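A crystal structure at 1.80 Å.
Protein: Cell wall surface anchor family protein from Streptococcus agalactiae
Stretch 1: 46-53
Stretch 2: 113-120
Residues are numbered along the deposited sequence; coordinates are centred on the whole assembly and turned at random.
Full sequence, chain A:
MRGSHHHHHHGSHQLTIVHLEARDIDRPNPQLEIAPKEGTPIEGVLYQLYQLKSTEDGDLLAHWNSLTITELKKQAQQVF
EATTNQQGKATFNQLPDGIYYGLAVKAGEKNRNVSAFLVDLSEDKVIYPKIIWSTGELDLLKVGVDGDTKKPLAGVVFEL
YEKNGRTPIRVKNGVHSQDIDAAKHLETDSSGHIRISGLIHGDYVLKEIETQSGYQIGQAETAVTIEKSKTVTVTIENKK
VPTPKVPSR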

ATOM      1  N   LEU A  46      -3.398 -11.475   8.618  1.00 11.02           N
ATOM      2  CA  LEU A  46      -3.323 -12.770   7.952  1.00 12.35           C
ATOM      3  C   LEU A  46      -1.966 -12.980   7.311  1.00 11.93           C
ATOM      4  O   LEU A  46      -1.574 -12.223   6.417  1.00 11.58           O
ATOM      5  CB  LEU A  46      -4.442 -12.884   6.901  1.00 12.68           C
ATOM      6  CG  LEU A  46      -4.514 -14.151   6.053  1.00 16.07           C
ATOM      7  CD1 LEU A  46      -4.429 -15.410   6.916  1.00 20.23           C
ATOM      8  CD2 LEU A  46      -5.829 -14.109   5.286  1.00 18.61           C
ATOM      9  N   TYR A  47      -1.251 -13.998   7.795  1.00 11.45           N
ATOM     10  CA  TYR A  47       0.014 -14.444   7.188  1.00 11.61           C
ATOM     11  C   TYR A  47      -0.187 -15.743   6.408  1.00 12.04           C
ATOM     12  O   TYR A  47      -0.920 -16.647   6.844  1.00 11.25           O
ATOM     13  CB  TYR A  47       1.115 -14.618   8.263  1.00 11.54           C
ATOM     14  CG  TYR A  47       1.755 -13.298   8.612  1.00 11.07           C
ATOM     15  CD1 TYR A  47       1.248 -12.501   9.642  1.00 11.74           C
ATOM     16  CD2 TYR A  47       2.830 -12.810   7.872  1.00 11.11           C
ATOM     17  CE1 TYR A  47       1.828 -11.269   9.942  1.00 12.02           C
ATOM     18  CE2 TYR A  47       3.401 -11.560   8.157  1.00 11.21           C
ATOM     19  CZ  TYR A  47       2.897 -10.807   9.197  1.00 11.11           C
ATOM     20  OH  TYR A  47       3.474  -9.581   9.479  1.00 11.04           O
ATOM     21  N   GLN A  48       0.431 -15.809   5.237  1.00 12.02           N
ATOM     22  CA  GLN A  48       0.469 -17.046   4.484  1.00 12.70           C
ATOM     23  C   GLN A  48       1.907 -17.461   4.262  1.00 12.99           C
ATOM     24  O   GLN A  48       2.760 -16.622   3.984  1.00 12.85           O
ATOM     25  CB  GLN A  48      -0.264 -16.889   3.159  1.00 11.98           C
ATOM     26  CG  GLN A  48      -1.710 -16.629   3.405  1.00 13.62           C
ATOM     27  CD  GLN A  48      -2.528 -16.467   2.161  1.00 18.39           C
ATOM     28  OE1 GLN A  48      -3.764 -16.533   2.230  1.00 21.54           O
ATOM     29  NE2 GLN A  48      -1.878 -16.252   1.024  1.00 14.02           N
ATOM     30  N   LEU A  49       2.140 -18.770   4.350  1.00 12.79           N
ATOM     31  CA  LEU A  49       3.456 -19.348   4.132  1.00 13.22           C
ATOM     32  C   LEU A  49       3.374 -20.358   2.997  1.00 13.27           C
ATOM     33  O   LEU A  49       2.571 -21.288   3.059  1.00 13.77           O
ATOM     34  CB  LEU A  49       3.986 -19.979   5.437  1.00 13.89           C
ATOM     35  CG  LEU A  49       4.742 -19.120   6.469  1.00 15.89           C
ATOM     36  CD1 LEU A  49       6.130 -18.795   5.990  1.00 19.80           C
ATOM     37  CD2 LEU A  49       4.036 -17.826   6.882  1.00 19.01           C
ATOM     38  N   TYR A  50       4.200 -20.157   1.965  1.00 12.88           N
ATOM     39  CA  TYR A  50       4.212 -20.988   0.757  1.00 13.29           C
ATOM     40  C   TYR A  50       5.452 -21.871   0.786  1.00 13.30           C
ATOM     41  O   TYR A  50       6.578 -21.375   0.799  1.00 13.35           O
ATOM     42  CB  TYR A  50       4.165 -20.110  -0.491  1.00 13.16           C
ATOM     43  CG  TYR A  50       2.817 -19.442  -0.622  1.00 15.06           C
ATOM     44  CD1 TYR A  50       2.515 -18.285   0.103  1.00 14.33           C
ATOM     45  CD2 TYR A  50       1.818 -20.021  -1.398  1.00 15.39           C
ATOM     46  CE1 TYR A  50       1.254 -17.688   0.005  1.00 16.06           C
ATOM     47  CE2 TYR A  50       0.554 -19.439  -1.495  1.00 14.80           C
ATOM     48  CZ  TYR A  50       0.291 -18.271  -0.808  1.00 15.67           C
ATOM     49  OH  TYR A  50      -0.962 -17.736  -0.905  1.00 16.42           O
ATOM     50  N   GLN A  51       5.227 -23.179   0.872  1.00 13.42           N
ATOM     51  CA  GLN A  51       6.321 -24.147   0.884  1.00 14.26           C
ATOM     52  C   GLN A  51       6.921 -24.267  -0.526  1.00 13.60           C
ATOM     53  O   GLN A  51       6.230 -24.678  -1.459  1.00 12.78           O
ATOM     54  CB  GLN A  51       5.748 -25.492   1.305  1.00 14.38           C
ATOM     55  CG  GLN A  51       6.726 -26.563   1.702  1.00 17.48           C
ATOM     56  CD  GLN A  51       5.922 -27.779   2.147  1.00 19.05           C
ATOM     57  OE1 GLN A  51       5.690 -27.983   3.335  1.00 23.57           O
ATOM     58  NE2 GLN A  51       5.397 -28.504   1.197  1.00 21.15           N
ATOM     59  N   LEU A  52       8.198 -23.918  -0.678  1.00 12.93           N
ATOM     60  CA  LEU A  52       8.842 -23.968  -2.002  1.00 12.64           C
ATOM     61  C   LEU A  52       8.978 -25.398  -2.520  1.00 13.31           C
ATOM     62  O   LEU A  52       9.201 -26.319  -1.741  1.00 12.38           O
ATOM     63  CB  LEU A  52      10.220 -23.297  -1.986  1.00 12.87           C
ATOM     64  CG  LEU A  52      10.256 -21.801  -2.282  1.00 11.72           C
ATOM     65  CD1 LEU A  52       9.445 -21.007  -1.241  1.00 12.84           C
ATOM     66  CD2 LEU A  52      11.689 -21.310  -2.355  1.00 11.36           C
ATOM     67  N   LYS A  53       8.801 -25.558  -3.829  1.00 14.30           N
ATOM     68  CA  LYS A  53       9.064 -26.840  -4.497  1.00 16.62           C
ATOM     69  C   LYS A  53      10.480 -26.905  -5.033  1.00 16.57           C
ATOM     70  O   LYS A  53      11.034 -27.991  -5.185  1.00 17.50           O
ATOM     71  CB  LYS A  53       8.074 -27.061  -5.643  1.00 17.20           C
ATOM     72  CG  LYS A  53       6.636 -27.235  -5.191  1.00 21.48           C
ATOM     73  CD  LYS A  53       5.713 -27.622  -6.358  1.00 26.86           C
ATOM     74  CE  LYS A  53       5.350 -29.105  -6.341  1.00 30.87           C
ATOM     75  NZ  LYS A  53       6.522 -30.038  -6.189  1.00 34.92           N
ATOM     76  N   ASN A 113       2.827  -3.233   2.933  1.00 11.78           N
ATOM     77  CA  ASN A 113       3.423  -2.614   4.120  1.00 12.28           C
ATOM     78  C   ASN A 113       4.154  -3.622   5.033  1.00 12.59           C
ATOM     79  O   ASN A 113       4.779  -3.243   6.024  1.00 12.39           O
ATOM     80  CB  ASN A 113       2.371  -1.812   4.873  1.00 12.75           C
ATOM     81  CG  ASN A 113       1.823  -0.675   4.024  1.00 13.05           C
ATOM     82  OD1 ASN A 113       2.588   0.101   3.454  1.00 13.58           O
ATOM     83  ND2 ASN A 113       0.507  -0.615   3.883  1.00 17.84           N
ATOM     84  N   VAL A 114       4.083  -4.896   4.655  1.00 11.86           N
ATOM     85  CA  VAL A 114       4.846  -5.940   5.297  1.00 12.37           C
ATOM     86  C   VAL A 114       5.814  -6.513   4.257  1.00 12.51           C
ATOM     87  O   VAL A 114       5.391  -6.974   3.196  1.00 12.23           O
ATOM     88  CB  VAL A 114       3.914  -7.054   5.823  1.00 12.65           C
ATOM     89  CG1 VAL A 114       4.734  -8.160   6.542  1.00 12.21           C
ATOM     90  CG2 VAL A 114       2.880  -6.444   6.783  1.00 13.14           C
ATOM     91  N   SER A 115       7.108  -6.476   4.564  1.00 12.23           N
ATOM     92  CA  SER A 115       8.096  -7.039   3.667  1.00 12.76           C
ATOM     93  C   SER A 115       7.983  -8.554   3.710  1.00 12.22           C
ATOM     94  O   SER A 115       8.044  -9.155   4.789  1.00 12.24           O
ATOM     95  CB  SER A 115       9.504  -6.592   4.062  1.00 13.96           C
ATOM     96  OG  SER A 115       9.681  -5.210   3.773  1.00 14.48           O
ATOM     97  N   ALA A 116       7.781  -9.162   2.538  1.00 11.70           N
ATOM     98  CA  ALA A 116       7.757 -10.614   2.432  1.00 11.37           C
ATOM     99  C   ALA A 116       9.160 -11.176   2.703  1.00 10.62           C
ATOM    100  O   ALA A 116      10.172 -10.466   2.573  1.00  9.53           O
ATOM    101  CB  ALA A 116       7.279 -11.036   1.059  1.00 12.65           C
ATOM    102  N   PHE A 117       9.227 -12.458   3.062  1.00 10.65           N
ATOM    103  CA  PHE A 117      10.501 -13.019   3.521  1.00 10.83           C
ATOM    104  C   PHE A 117      10.610 -14.492   3.143  1.00 11.08           C
ATOM    105  O   PHE A 117       9.599 -15.160   2.896  1.00  9.98           O
ATOM    106  CB  PHE A 117      10.626 -12.887   5.052  1.00 10.71           C
ATOM    107  CG  PHE A 117       9.416 -13.360   5.789  1.00 13.43           C
ATOM    108  CD1 PHE A 117       8.386 -12.467   6.101  1.00 13.14           C
ATOM    109  CD2 PHE A 117       9.272 -14.708   6.119  1.00 14.83           C
ATOM    110  CE1 PHE A 117       7.238 -12.912   6.735  1.00 15.69           C
ATOM    111  CE2 PHE A 117       8.138 -15.156   6.772  1.00 14.60           C
ATOM    112  CZ  PHE A 117       7.118 -14.262   7.081  1.00 15.25           C
ATOM    113  N   LEU A 118      11.832 -14.998   3.143  1.00 11.01           N
ATOM    114  CA  LEU A 118      12.033 -16.437   3.055  1.00 13.15           C
ATOM    115  C   LEU A 118      12.416 -16.962   4.433  1.00 14.14           C
ATOM    116  O   LEU A 118      13.164 -16.312   5.160  1.00 15.28           O
ATOM    117  CB  LEU A 118      13.118 -16.771   2.030  1.00 13.20           C
ATOM    118  CG  LEU A 118      12.713 -16.600   0.577  1.00 14.83           C
ATOM    119  CD1 LEU A 118      13.951 -16.723  -0.303  1.00 15.78           C
ATOM    120  CD2 LEU A 118      11.617 -17.636   0.179  1.00 15.54           C
ATOM    121  N   VAL A 119      11.893 -18.127   4.805  1.00 14.82           N
ATOM    122  CA  VAL A 119      12.333 -18.794   6.052  1.00 15.48           C
ATOM    123  C   VAL A 119      13.023 -20.115   5.660  1.00 15.11           C
ATOM    124  O   VAL A 119      12.428 -20.950   4.989  1.00 13.77           O
ATOM    125  CB  VAL A 119      11.165 -19.157   7.006  1.00 16.19           C
ATOM    126  CG1 VAL A 119      11.727 -19.525   8.403  1.00 16.62           C
ATOM    127  CG2 VAL A 119      10.122 -18.038   7.119  1.00 19.06           C
ATOM    128  N   ASP A 120      14.268 -20.285   6.101  1.00 14.89           N
ATOM    129  CA  ASP A 120      14.999 -21.537   5.951  1.00 15.21           C
ATOM    130  C   ASP A 120      14.631 -22.387   7.184  1.00 14.87           C
ATOM    131  O   ASP A 120      15.326 -22.348   8.221  1.00 14.43           O
ATOM    132  CB  ASP A 120      16.493 -21.195   5.904  1.00 16.48           C
ATOM    133  CG  ASP A 120      17.399 -22.384   5.634  1.00 18.55           C
ATOM    134  OD1 ASP A 120      16.939 -23.527   5.438  1.00 22.94           O
ATOM    135  OD2 ASP A 120      18.628 -22.143   5.635  1.00 22.89           O
TER

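The contact centres on Phe-117, whose ring is touched by two side chains of the first stretch. Leu-49 CD1 approaches Phe-117 CE2 at 4.2 Å, while Tyr-47 CE2 meets Phe-117 CE1 at 4.3 Å, at the edge of the phenylalanine ring and near its plane. Both Leu-49 and Phe-117 leave their backbones sideways, yet the ends of their side chains come nearer to the other stretch; leucine's branched end and phenylalanine's broad flat ring suit them to reach across the space between strands whose axes approach no closer than 8.9 Å and cross at 58°. The backbones are too far apart to pair, and no side-chain hydrogen bond crosses either; packing of apolar side chains holds the stretches together, burying 239 Å² in all.

The same Leu-49 CD1 lies 4.2 Å from Val-119 CG2, so one methyl serves two neighbours. Farther along, Leu-52 points toward the second stretch, and its CD1 meets Leu-118 CD2 at 4.3 Å, a contact between partly exposed residues whose terminal methyls can meet.

At the other end, Tyr-47 points toward the second stretch, and its CE2 lies 4.0 Å from Val-114 CG1; Val-114, like Val-119, is compact and beta-branched, offering a methyl close to its backbone. The polar edge is here: Tyr-47 OH sits 3.5 Å from Val-114 CG1 and hydrogen-bonds elsewhere in the structure. Tyrosine thus offers carbon for packing while the hydroxyl of this buried residue is satisfied.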